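Long-range contacts in prephenate dehydratase (Arthrobacter aurescens, PDB 3MWB), which probably converts prephenate to phenylpyruvate, the dehydration and decarboxylation step of phenylalanine biosynthesis, and binds L-phenylalanine in its ACT domain: residues A[52-57]-A[186-191]; A[12-17]-A[134-139]; A[221-226]-A[265-270]. One frame throughout, in Å; residues are numbered along the deposited sequence.

Interaction 1: A[52-57]-A[186-191]; sequences ADAAMV and LVSRPG
Strands 54-57 and 186-188 run antiparallel, their axes 4.4 Å apart at closest approach, with Ala-55 and Val-187 as the hydrogen-bonded pair and Met-56 and Leu-186 as the non-hydrogen-bonded one. Ala-55 N gives to Val-187 O, and Val-187 N returns a bond of 2.9 Å to Ala-55 O. Met-56 is modelled as selenomethionine. Its CG lies anti to the backbone N (chi1 -174°), and two further bends bring the end of the chain back toward the partner strand. There it crosses the Leu-186 side chain at about a right angle, with Met-56 CE 3.6 Å from Leu-186 CD1. The same CD1 of Leu-186 also lies 3.7 Å from Ala-54 CB, so one methyl packs against two residues of the neighbouring strand. An alanine in place of Leu-186 would probably leave a gap beside Ala-54 CB and let the selenomethionine methyl move. Val-187 and Ala-55 are on the other face, under Leu-44 of helix 40-48.

Beyond the last bridge the bonds come from side chains. In one of its two conformers, Ser-188 OG donates to Asp-53 O at 3.1 Å. Arg-189 NH1 reaches Ala-52 O at 3.1 Å, close to the guanidinium plane, and also bonds Val-47 O. One water joins Arg-189 NH2 to Asp-53 OD1; OD2 of that aspartate takes the Thr-8 amide. The pair is one of two antiparallel steps in the mixed sheet of a periplasmic-binding-protein-like lobe, where strand 181-188 lies between strands 54-60 and 81-89, antiparallel to both.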
ATOM      1  N   ALA A  52     -13.897 -15.721  39.301  1.00 25.64           N
ATOM      2  CA  ALA A  52     -12.767 -16.591  38.984  1.00 24.85           C
ATOM      3  C   ALA A  52     -11.615 -15.708  38.564  1.00 23.50           C
ATOM      4  O   ALA A  52     -11.820 -14.614  38.045  1.00 23.34           O
ATOM      5  CB  ALA A  52     -13.123 -17.577  37.862  1.00 22.64           C
ATOM      6  N   ASP A  53     -10.400 -16.170  38.777  1.00 24.90           N
ATOM      7  CA  ASP A  53      -9.252 -15.357  38.411  1.00 25.58           C
ATOM      8  C   ASP A  53      -8.953 -15.405  36.923  1.00 23.37           C
ATOM      9  O   ASP A  53      -8.616 -14.390  36.341  1.00 23.50           O
ATOM     10  CB  ASP A  53      -8.040 -15.760  39.224  1.00 28.81           C
ATOM     11  CG  ASP A  53      -8.227 -15.465  40.684  1.00 33.27           C
ATOM     12  OD1 ASP A  53      -8.330 -14.264  41.027  1.00 34.72           O
ATOM     13  OD2 ASP A  53      -8.308 -16.428  41.477  1.00 37.70           O
ATOM     14  N   ALA A  54      -9.065 -16.581  36.319  1.00 22.83           N
ATOM     15  CA  ALA A  54      -8.729 -16.735  34.915  1.00 21.04           C
ATOM     16  C   ALA A  54      -9.501 -17.910  34.347  1.00 21.00           C
ATOM     17  O   ALA A  54      -9.919 -18.802  35.091  1.00 21.98           O
ATOM     18  CB  ALA A  54      -7.234 -16.943  34.757  1.00 23.57           C
ATOM     19  N   ALA A  55      -9.681 -17.916  33.029  1.00 19.11           N
ATOM     20  CA  ALA A  55     -10.410 -18.980  32.363  1.00 18.52           C
ATOM     21  C   ALA A  55      -9.521 -19.577  31.278  1.00 19.07           C
ATOM     22  O   ALA A  55      -8.926 -18.837  30.510  1.00 18.62           O
ATOM     23  CB  ALA A  55     -11.680 -18.427  31.742  1.00 16.58           C
HETATM   24  N   MSE A  56      -9.431 -20.906  31.233  1.00 20.39           N
HETATM   25  CA  MSE A  56      -8.625 -21.605  30.248  1.00 21.78           C
HETATM   26  C   MSE A  56      -9.512 -22.111  29.111  1.00 21.08           C
HETATM   27  O   MSE A  56     -10.349 -23.001  29.308  1.00 20.56           O
HETATM   28  CB  MSE A  56      -7.871 -22.773  30.886  1.00 25.02           C
HETATM   29  CG  MSE A  56      -6.883 -23.468  29.933  1.00 30.15           C
HETATM   30 SE   MSE A  56      -5.346 -22.314  29.429  1.00 38.23          SE
HETATM   31  CE  MSE A  56      -4.209 -22.397  31.008  1.00 40.65           C
ATOM     32  N   VAL A  57      -9.315 -21.541  27.924  1.00 21.17           N
ATOM     33  CA  VAL A  57     -10.175 -21.843  26.790  1.00 21.71           C
ATOM     34  C   VAL A  57      -9.354 -22.118  25.542  1.00 24.76           C
ATOM     35  O   VAL A  57      -8.275 -21.541  25.380  1.00 25.99           O
ATOM     36  CB  VAL A  57     -11.215 -20.710  26.549  1.00 19.97           C
ATOM     37  CG1 VAL A  57     -12.169 -20.584  27.754  1.00 20.61           C
ATOM     38  CG2 VAL A  57     -10.528 -19.357  26.262  1.00 19.73           C
ATOM     39  N   LEU A 186      -5.242 -18.357  28.428  1.00 21.67           N
ATOM     40  CA  LEU A 186      -5.711 -18.136  29.795  1.00 21.77           C
ATOM     41  C   LEU A 186      -6.085 -16.665  29.901  1.00 21.32           C
ATOM     42  O   LEU A 186      -5.265 -15.797  29.686  1.00 22.22           O
ATOM     43  CB  LEU A 186      -4.604 -18.470  30.804  1.00 21.42           C
ATOM     44  CG  LEU A 186      -4.928 -18.507  32.303  1.00 22.51           C
ATOM     45  CD1 LEU A 186      -5.902 -19.645  32.655  1.00 21.57           C
ATOM     46  CD2 LEU A 186      -3.620 -18.664  33.102  1.00 21.15           C
ATOM     47  N   VAL A 187      -7.337 -16.399  30.222  1.00 20.92           N
ATOM     48  CA  VAL A 187      -7.876 -15.063  30.096  1.00 21.76           C
ATOM     49  C   VAL A 187      -8.321 -14.495  31.445  1.00 21.95           C
ATOM     50  O   VAL A 187      -9.051 -15.150  32.159  1.00 21.78           O
ATOM     51  CB  VAL A 187      -9.057 -15.083  29.113  1.00 22.09           C
ATOM     52  CG1 VAL A 187      -9.586 -13.691  28.916  1.00 23.29           C
ATOM     53  CG2 VAL A 187      -8.599 -15.687  27.760  1.00 22.43           C
ATOM     54  N   SER A 188      -7.893 -13.279  31.783  1.00 22.29           N
ATOM     55  CA  SER A 188      -8.299 -12.647  33.042  0.50 22.18           C
ATOM     56  C   SER A 188      -8.937 -11.287  32.785  1.00 22.59           C
ATOM     57  O   SER A 188      -8.985 -10.825  31.638  1.00 22.46           O
ATOM     58  CB  SER A 188      -7.091 -12.479  33.963  0.50 22.60           C
ATOM     59  OG  SER A 188      -6.468 -13.720  34.217  0.50 21.68           O
ATOM     60  N   ARG A 189      -9.419 -10.649  33.850  1.00 26.19           N
ATOM     61  CA  ARG A 189      -9.819  -9.247  33.794  1.00 26.34           C
ATOM     62  C   ARG A 189      -8.537  -8.405  33.592  1.00 25.98           C
ATOM     63  O   ARG A 189      -7.452  -8.867  33.943  1.00 25.00           O
ATOM     64  CB  ARG A 189     -10.517  -8.825  35.105  1.00 27.54           C
ATOM     65  CG  ARG A 189     -11.854  -9.539  35.378  1.00 27.58           C
ATOM     66  CD  ARG A 189     -12.549  -9.042  36.668  1.00 29.90           C
ATOM     67  NE  ARG A 189     -11.775  -9.262  37.902  1.00 31.78           N
ATOM     68  CZ  ARG A 189     -11.606 -10.437  38.521  1.00 33.61           C
ATOM     69  NH1 ARG A 189     -12.140 -11.562  38.048  1.00 34.96           N
ATOM     70  NH2 ARG A 189     -10.879 -10.489  39.621  1.00 36.04           N
ATOM     71  N   PRO A 190      -8.659  -7.169  33.036  1.00 26.15           N
ATOM     72  CA  PRO A 190      -7.476  -6.324  32.813  1.00 26.06           C
ATOM     73  C   PRO A 190      -6.815  -5.950  34.125  1.00 27.88           C
ATOM     74  O   PRO A 190      -7.502  -5.680  35.098  1.00 28.02           O
ATOM     75  CB  PRO A 190      -8.057  -5.047  32.176  1.00 25.54           C
ATOM     76  CG  PRO A 190      -9.391  -5.395  31.711  1.00 24.93           C
ATOM     77  CD  PRO A 190      -9.897  -6.495  32.599  1.00 26.04           C
ATOM     78  N   GLY A 191      -5.491  -5.961  34.144  1.00 28.18           N
ATOM     79  CA  GLY A 191      -4.706  -5.474  35.283  1.00 30.51           C
ATOM     80  C   GLY A 191      -3.413  -4.944  34.694  1.00 30.55           C
ATOM     81  O   GLY A 191      -3.435  -4.314  33.638  1.00 30.76           O
TER
HETATM   82  O   HOH W   1     -11.184 -13.132  40.697  1.00 40.09           O
HETATM   83  O   HOH W   2      -9.340 -11.727  36.533  1.00 23.32           O

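Interaction 2: A[12-17]-A[134-139]; sequences LGPQGT and GSSTAA
Pro-14 and Thr-17 meet Ser-136 and Ala-138 where a type II beta turn, Pro-14 to Thr-17, packs against the first turn of helix 137-143. The turn lies between strand 8-12 and helix 18-23 of the prephenate dehydratase domain, whose fold is of the periplasmic-binding-protein type. Both segments lead into helices: Thr-17 and Ser-136 are the N-cap residues.

The Ser-136 side chain can be followed outward. Its CB is 4.1 Å from Pro-14 CD. Its OG sits between the backbone N and the carbonyl carbon (chi1 66°), the crowded position. From there OG lies 3.5 Å from Pro-14 CD, with Pro-14 CG next nearest. The same oxygen accepts the amide of Ala-139, with Ala-139 N 3.2 Å from Ser-136 OG and an N-H...O angle of 167°. This nearly straight capping bond holds OG in place beside the proline. The peptide bond before Pro-14 is cis.

Ala-138 points its CB toward the turn. This methyl is 4.0 Å from Pro-14 CG and 3.8 Å from Thr-17 CG2. Its nearest partner is Gln-15 O, 3.2 Å from Ala-138 CB. A side chain at Gly-16 would point toward the same methyl, and its backbone angles would press a CB against the carbonyl oxygen of Gln-15.

No direct hydrogen bond joins the two segments, but a water does. Thr-137 OG1 is also bonded to Glu-64, which the side chains of Thr-17 and Ser-136 also touch. The water donates to both Gly-16 O and Thr-137 OG1, lying 2.8 Å from Gly-16 O and 2.7 Å from Thr-137 OG1.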
ATOM      1  N   LEU A  12     -13.224 -24.872  29.960  1.00 24.55           N
ATOM      2  CA  LEU A  12     -14.258 -25.532  29.195  1.00 25.12           C
ATOM      3  C   LEU A  12     -14.328 -26.986  29.664  1.00 25.29           C
ATOM      4  O   LEU A  12     -13.371 -27.739  29.520  1.00 26.03           O
ATOM      5  CB  LEU A  12     -13.958 -25.452  27.692  1.00 24.91           C
ATOM      6  CG  LEU A  12     -15.011 -26.029  26.735  1.00 25.82           C
ATOM      7  CD1 LEU A  12     -16.362 -25.313  26.855  1.00 24.00           C
ATOM      8  CD2 LEU A  12     -14.520 -25.971  25.287  1.00 25.13           C
ATOM      9  N   GLY A  13     -15.451 -27.349  30.270  1.00 25.75           N
ATOM     10  CA  GLY A  13     -15.619 -28.682  30.820  1.00 25.94           C
ATOM     11  C   GLY A  13     -16.138 -29.646  29.778  1.00 26.14           C
ATOM     12  O   GLY A  13     -16.266 -29.285  28.598  1.00 25.00           O
ATOM     13  N   PRO A  14     -16.457 -30.879  30.207  1.00 27.12           N
ATOM     14  CA  PRO A  14     -16.385 -31.309  31.601  1.00 26.95           C
ATOM     15  C   PRO A  14     -14.955 -31.650  32.064  1.00 27.03           C
ATOM     16  O   PRO A  14     -13.994 -31.372  31.363  1.00 25.32           O
ATOM     17  CB  PRO A  14     -17.302 -32.546  31.631  1.00 28.67           C
ATOM     18  CG  PRO A  14     -17.260 -33.091  30.196  1.00 29.31           C
ATOM     19  CD  PRO A  14     -16.800 -31.982  29.288  1.00 27.71           C
ATOM     20  N   GLN A  15     -14.821 -32.232  33.254  1.00 28.49           N
ATOM     21  CA  GLN A  15     -13.512 -32.659  33.736  0.50 29.39           C
ATOM     22  C   GLN A  15     -12.953 -33.777  32.835  1.00 30.25           C
ATOM     23  O   GLN A  15     -13.709 -34.525  32.202  1.00 30.27           O
ATOM     24  CB  GLN A  15     -13.566 -33.052  35.226  0.50 30.82           C
ATOM     25  CG  GLN A  15     -13.845 -31.848  36.154  0.50 30.78           C
ATOM     26  CD  GLN A  15     -13.697 -32.145  37.649  0.50 33.63           C
ATOM     27  OE1 GLN A  15     -13.613 -33.302  38.065  0.50 34.68           O
ATOM     28  NE2 GLN A  15     -13.668 -31.083  38.465  0.50 32.83           N
ATOM     29  N   GLY A  16     -11.628 -33.853  32.728  1.00 30.49           N
ATOM     30  CA  GLY A  16     -10.991 -34.950  31.982  1.00 31.64           C
ATOM     31  C   GLY A  16     -10.814 -34.737  30.489  1.00 31.25           C
ATOM     32  O   GLY A  16     -10.256 -35.607  29.780  1.00 31.88           O
ATOM     33  N   THR A  17     -11.280 -33.586  30.002  1.00 29.46           N
ATOM     34  CA  THR A  17     -11.056 -33.190  28.607  1.00 29.41           C
ATOM     35  C   THR A  17      -9.598 -32.801  28.368  1.00 29.72           C
ATOM     36  O   THR A  17      -8.808 -32.648  29.307  1.00 29.17           O
ATOM     37  CB  THR A  17     -11.935 -31.969  28.215  1.00 28.55           C
ATOM     38  OG1 THR A  17     -11.755 -30.932  29.190  1.00 28.57           O
ATOM     39  CG2 THR A  17     -13.428 -32.353  28.183  1.00 29.86           C
ATOM     40  N   GLY A 134     -20.058 -38.332  20.113  1.00 39.04           N
ATOM     41  CA  GLY A 134     -20.196 -37.931  21.511  1.00 38.77           C
ATOM     42  C   GLY A 134     -20.126 -36.418  21.642  1.00 37.93           C
ATOM     43  O   GLY A 134     -19.657 -35.746  20.725  1.00 38.08           O
ATOM     44  N   SER A 135     -20.581 -35.884  22.779  1.00 37.45           N
ATOM     45  CA  SER A 135     -20.533 -34.440  23.050  1.00 37.18           C
ATOM     46  C   SER A 135     -19.114 -33.934  23.352  1.00 36.39           C
ATOM     47  O   SER A 135     -18.771 -32.799  23.021  1.00 35.88           O
ATOM     48  CB  SER A 135     -21.495 -34.066  24.196  1.00 37.19           C
ATOM     49  OG  SER A 135     -21.058 -34.677  25.404  1.00 37.22           O
ATOM     50  N   SER A 136     -18.308 -34.782  23.988  1.00 36.26           N
ATOM     51  CA  SER A 136     -16.886 -34.521  24.255  1.00 36.33           C
ATOM     52  C   SER A 136     -16.156 -35.853  24.447  1.00 36.78           C
ATOM     53  O   SER A 136     -16.808 -36.891  24.610  1.00 37.14           O
ATOM     54  CB  SER A 136     -16.696 -33.616  25.485  1.00 36.68           C
ATOM     55  OG  SER A 136     -17.117 -34.240  26.691  1.00 36.28           O
ATOM     56  N   THR A 137     -14.822 -35.837  24.411  1.00 36.69           N
ATOM     57  CA  THR A 137     -14.057 -37.053  24.660  1.00 37.17           C
ATOM     58  C   THR A 137     -14.330 -37.583  26.073  1.00 37.66           C
ATOM     59  O   THR A 137     -14.521 -38.787  26.261  1.00 37.68           O
ATOM     60  CB  THR A 137     -12.507 -36.904  24.408  1.00 37.21           C
ATOM     61  OG1 THR A 137     -11.913 -36.033  25.387  1.00 35.16           O
ATOM     62  CG2 THR A 137     -12.228 -36.378  22.988  1.00 37.08           C
ATOM     63  N   ALA A 138     -14.348 -36.670  27.044  1.00 37.80           N
ATOM     64  CA  ALA A 138     -14.589 -37.018  28.448  1.00 38.48           C
ATOM     65  C   ALA A 138     -15.954 -37.681  28.660  1.00 38.97           C
ATOM     66  O   ALA A 138     -16.023 -38.723  29.299  1.00 39.19           O
ATOM     67  CB  ALA A 138     -14.437 -35.791  29.349  1.00 37.84           C
ATOM     68  N   ALA A 139     -17.024 -37.087  28.124  1.00 38.84           N
ATOM     69  CA  ALA A 139     -18.368 -37.672  28.234  1.00 39.72           C
ATOM     70  C   ALA A 139     -18.433 -39.059  27.595  1.00 40.39           C
ATOM     71  O   ALA A 139     -19.060 -39.973  28.135  1.00 40.26           O
ATOM     72  CB  ALA A 139     -19.430 -36.754  27.632  1.00 39.33           C
TER
HETATM   73  O   HOH W   3     -10.661 -37.134  27.481  1.00 30.07           O

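Interaction 3: A[221-226]-A[265-270]; sequences DQFASR and AGLHRI
Gln-222 OE1 is held by Arg-226 NH1 at 2.9 Å, and it lies against Gly-266 CA across the contact. Arg-226 NH1 comes from above the plane of the Gln-222 amide, 49° out of it. The same NH1 also donates to the backbone Gln-222 O at 3.0 Å, in the plane of that carbonyl and on a lone pair. NH1 thus links the backbone and side-chain oxygens of one residue. The bond to OE1 holds the amide, and the bend at chi2 (-51°) places CD. Arg-226 NE makes a salt bridge with Asp-262.

The amide lies against the backbone of Gly-266, with OE1 of Gln-222 3.1 Å from Gly-266 CA. A CB at Gly-266 would clash with this oxygen. The other branch, Gln-222 NE2, meets Ile-270 CD1 at 3.5 Å, the two side chains tip to tip.

The two segments belong to the helices 215-224 and 258-270 of the ACT domain, which lie side by side on one face of its four-stranded antiparallel sheet. Toward that sheet, Phe-223 and Leu-267 cross at about a right angle, with Phe-223 CZ 3.5 Å from Leu-267 CD1. Both side chains also touch Val-204 of strand 200-207.

On the side away from the sheet, Arg-269 in one of its two conformers brings NH2 to 3.7 Å from Arg-226 NH2, a contact of like charges with the guanidinium planes 59° apart. In that conformer one face of the Arg-269 guanidinium has Gly-266 CA above it, offset toward the rim, and Arg-269 makes a cation-pi contact with Phe-299 of the third subunit.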
ATOM      1  N   ASP A 221      -1.530  -2.703   7.590  1.00 23.27           N
ATOM      2  CA  ASP A 221      -0.402  -1.813   7.365  1.00 24.90           C
ATOM      3  C   ASP A 221       0.102  -1.175   8.657  1.00 24.38           C
ATOM      4  O   ASP A 221       1.285  -0.877   8.752  1.00 25.42           O
ATOM      5  CB  ASP A 221      -0.727  -0.716   6.341  1.00 27.10           C
ATOM      6  CG  ASP A 221       0.528  -0.115   5.722  1.00 32.75           C
ATOM      7  OD1 ASP A 221       1.353  -0.884   5.202  1.00 35.70           O
ATOM      8  OD2 ASP A 221       0.693   1.131   5.749  1.00 39.27           O
ATOM      9  N   GLN A 222      -0.780  -0.985   9.645  1.00 20.70           N
ATOM     10  CA  GLN A 222      -0.341  -0.453  10.938  1.00 20.93           C
ATOM     11  C   GLN A 222       0.771  -1.326  11.535  1.00 20.27           C
ATOM     12  O   GLN A 222       1.744  -0.795  12.061  1.00 22.19           O
ATOM     13  CB  GLN A 222      -1.500  -0.297  11.917  1.00 21.91           C
ATOM     14  CG  GLN A 222      -2.611   0.635  11.450  1.00 23.55           C
ATOM     15  CD  GLN A 222      -2.098   1.985  10.976  1.00 27.89           C
ATOM     16  OE1 GLN A 222      -1.341   2.660  11.668  1.00 23.47           O
ATOM     17  NE2 GLN A 222      -2.526   2.384   9.781  1.00 30.94           N
ATOM     18  N   PHE A 223       0.638  -2.649  11.408  1.00 19.46           N
ATOM     19  CA  PHE A 223       1.676  -3.600  11.813  1.00 18.96           C
ATOM     20  C   PHE A 223       2.827  -3.687  10.797  1.00 19.39           C
ATOM     21  O   PHE A 223       3.990  -3.563  11.168  1.00 20.12           O
ATOM     22  CB  PHE A 223       1.071  -4.985  12.070  1.00 18.49           C
ATOM     23  CG  PHE A 223       0.125  -5.034  13.256  1.00 19.57           C
ATOM     24  CD1 PHE A 223       0.600  -4.858  14.546  1.00 22.64           C
ATOM     25  CD2 PHE A 223      -1.230  -5.268  13.073  1.00 21.36           C
ATOM     26  CE1 PHE A 223      -0.267  -4.892  15.647  1.00 23.96           C
ATOM     27  CE2 PHE A 223      -2.099  -5.303  14.154  1.00 23.27           C
ATOM     28  CZ  PHE A 223      -1.620  -5.134  15.444  1.00 22.61           C
ATOM     29  N   ALA A 224       2.504  -3.882   9.516  1.00 19.58           N
ATOM     30  CA  ALA A 224       3.534  -4.124   8.508  1.00 20.43           C
ATOM     31  C   ALA A 224       4.486  -2.939   8.323  1.00 21.00           C
ATOM     32  O   ALA A 224       5.696  -3.138   8.229  1.00 21.67           O
ATOM     33  CB  ALA A 224       2.907  -4.554   7.164  1.00 20.00           C
ATOM     34  N   SER A 225       3.947  -1.714   8.290  1.00 20.94           N
ATOM     35  CA  SER A 225       4.773  -0.501   8.117  1.00 21.46           C
ATOM     36  C   SER A 225       5.711  -0.205   9.306  1.00 21.53           C
ATOM     37  O   SER A 225       6.602   0.627   9.175  1.00 22.18           O
ATOM     38  CB  SER A 225       3.891   0.726   7.828  1.00 21.89           C
ATOM     39  OG  SER A 225       3.235   1.161   8.998  1.00 21.70           O
ATOM     40  N   ARG A 226       5.490  -0.877  10.451  1.00 20.07           N
ATOM     41  CA  ARG A 226       6.310  -0.712  11.640  1.00 20.11           C
ATOM     42  C   ARG A 226       7.103  -1.985  11.988  1.00 20.57           C
ATOM     43  O   ARG A 226       7.571  -2.162  13.112  1.00 20.47           O
ATOM     44  CB  ARG A 226       5.431  -0.257  12.807  1.00 20.00           C
ATOM     45  CG  ARG A 226       4.867   1.185  12.622  1.00 19.94           C
ATOM     46  CD  ARG A 226       3.831   1.464  13.669  1.00 20.90           C
ATOM     47  NE  ARG A 226       3.263   2.797  13.546  1.00 22.93           N
ATOM     48  CZ  ARG A 226       2.154   3.113  12.880  1.00 24.60           C
ATOM     49  NH1 ARG A 226       1.459   2.180  12.246  1.00 24.40           N
ATOM     50  NH2 ARG A 226       1.729   4.381  12.871  1.00 23.57           N
ATOM     51  N   ALA A 265      -1.616   2.606  18.377  1.00 17.56           N
ATOM     52  CA  ALA A 265      -2.181   3.955  18.183  1.00 19.34           C
ATOM     53  C   ALA A 265      -2.776   4.110  16.788  1.00 20.10           C
ATOM     54  O   ALA A 265      -3.859   4.689  16.632  1.00 21.86           O
ATOM     55  CB  ALA A 265      -1.149   5.032  18.454  1.00 19.37           C
ATOM     56  N   GLY A 266      -2.089   3.573  15.792  1.00 20.08           N
ATOM     57  CA  GLY A 266      -2.569   3.621  14.384  1.00 21.70           C
ATOM     58  C   GLY A 266      -3.896   2.907  14.221  1.00 21.63           C
ATOM     59  O   GLY A 266      -4.774   3.355  13.473  1.00 22.80           O
ATOM     60  N   LEU A 267      -4.028   1.783  14.930  1.00 21.62           N
ATOM     61  CA  LEU A 267      -5.238   0.959  14.909  1.00 21.31           C
ATOM     62  C   LEU A 267      -6.401   1.715  15.527  1.00 21.35           C
ATOM     63  O   LEU A 267      -7.485   1.714  14.984  1.00 21.65           O
ATOM     64  CB  LEU A 267      -5.010  -0.369  15.665  1.00 20.71           C
ATOM     65  CG  LEU A 267      -4.137  -1.445  15.023  1.00 20.79           C
ATOM     66  CD1 LEU A 267      -4.005  -2.628  15.963  1.00 23.58           C
ATOM     67  CD2 LEU A 267      -4.698  -1.906  13.680  1.00 17.68           C
ATOM     68  N   HIS A 268      -6.166   2.342  16.675  1.00 21.12           N
ATOM     69  CA  HIS A 268      -7.200   3.096  17.371  1.00 21.64           C
ATOM     70  C   HIS A 268      -7.698   4.262  16.494  1.00 22.73           C
ATOM     71  O   HIS A 268      -8.910   4.517  16.426  1.00 23.14           O
ATOM     72  CB  HIS A 268      -6.680   3.590  18.724  1.00 20.46           C
ATOM     73  CG  HIS A 268      -7.708   4.294  19.549  1.00 24.06           C
ATOM     74  ND1 HIS A 268      -8.329   3.700  20.631  1.00 24.63           N
ATOM     75  CD2 HIS A 268      -8.189   5.557  19.488  1.00 21.65           C
ATOM     76  CE1 HIS A 268      -9.171   4.554  21.178  1.00 23.62           C
ATOM     77  NE2 HIS A 268      -9.105   5.690  20.506  1.00 26.63           N
ATOM     78  N   ARG A 269      -6.776   4.954  15.814  1.00 22.47           N
ATOM     79  CA  ARG A 269      -7.172   6.056  14.935  0.50 23.36           C
ATOM     80  C   ARG A 269      -8.159   5.589  13.854  1.00 24.36           C
ATOM     81  O   ARG A 269      -9.177   6.243  13.631  1.00 25.99           O
ATOM     82  CB  ARG A 269      -5.947   6.794  14.358  0.50 23.10           C
ATOM     83  CG  ARG A 269      -5.171   7.589  15.425  0.50 21.34           C
ATOM     84  CD  ARG A 269      -4.041   8.466  14.873  0.50 19.33           C
ATOM     85  NE  ARG A 269      -3.076   7.771  14.009  0.50 18.94           N
ATOM     86  CZ  ARG A 269      -1.930   7.237  14.422  0.50 18.76           C
ATOM     87  NH1 ARG A 269      -1.592   7.271  15.711  0.50 16.80           N
ATOM     88  NH2 ARG A 269      -1.116   6.666  13.542  0.50 16.69           N
ATOM     89  N   ILE A 270      -7.883   4.454  13.221  1.00 23.86           N
ATOM     90  CA  ILE A 270      -8.767   3.891  12.167  1.00 25.87           C
ATOM     91  C   ILE A 270     -10.082   3.369  12.756  1.00 26.36           C
ATOM     92  O   ILE A 270     -11.172   3.524  12.159  1.00 27.77           O
ATOM     93  CB  ILE A 270      -8.101   2.702  11.438  1.00 25.60           C
ATOM     94  CG1 ILE A 270      -6.877   3.150  10.637  1.00 26.64           C
ATOM     95  CG2 ILE A 270      -9.100   1.973  10.496  1.00 27.33           C
ATOM     96  CD1 ILE A 270      -5.962   1.960  10.266  1.00 24.74           C
TER

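Overall arrangement
Interactions 1 and 2 both belong to the prephenate dehydratase domain, and their segments alternate along the chain. Their centres are 21 Å apart. Their nearest atoms are about 3 Å apart, yet they do not touch. Interaction 2 lies near residues that bind magnesium in a structure of this protein, though none is bound to this chain here: the side chain of Ala-138 is about 8 Å from that of Leu-167. Interaction 3 is in the ACT domain, centre to centre 27 Å from interaction 1 and 40 Å from interaction 2. Its Phe-223 side chain is about 6 Å from a bound phenylalanine, though not among the pocket residues. Interactions 2 and 3 lie on opposite sides of the chain's centre, and both touch the second subunit.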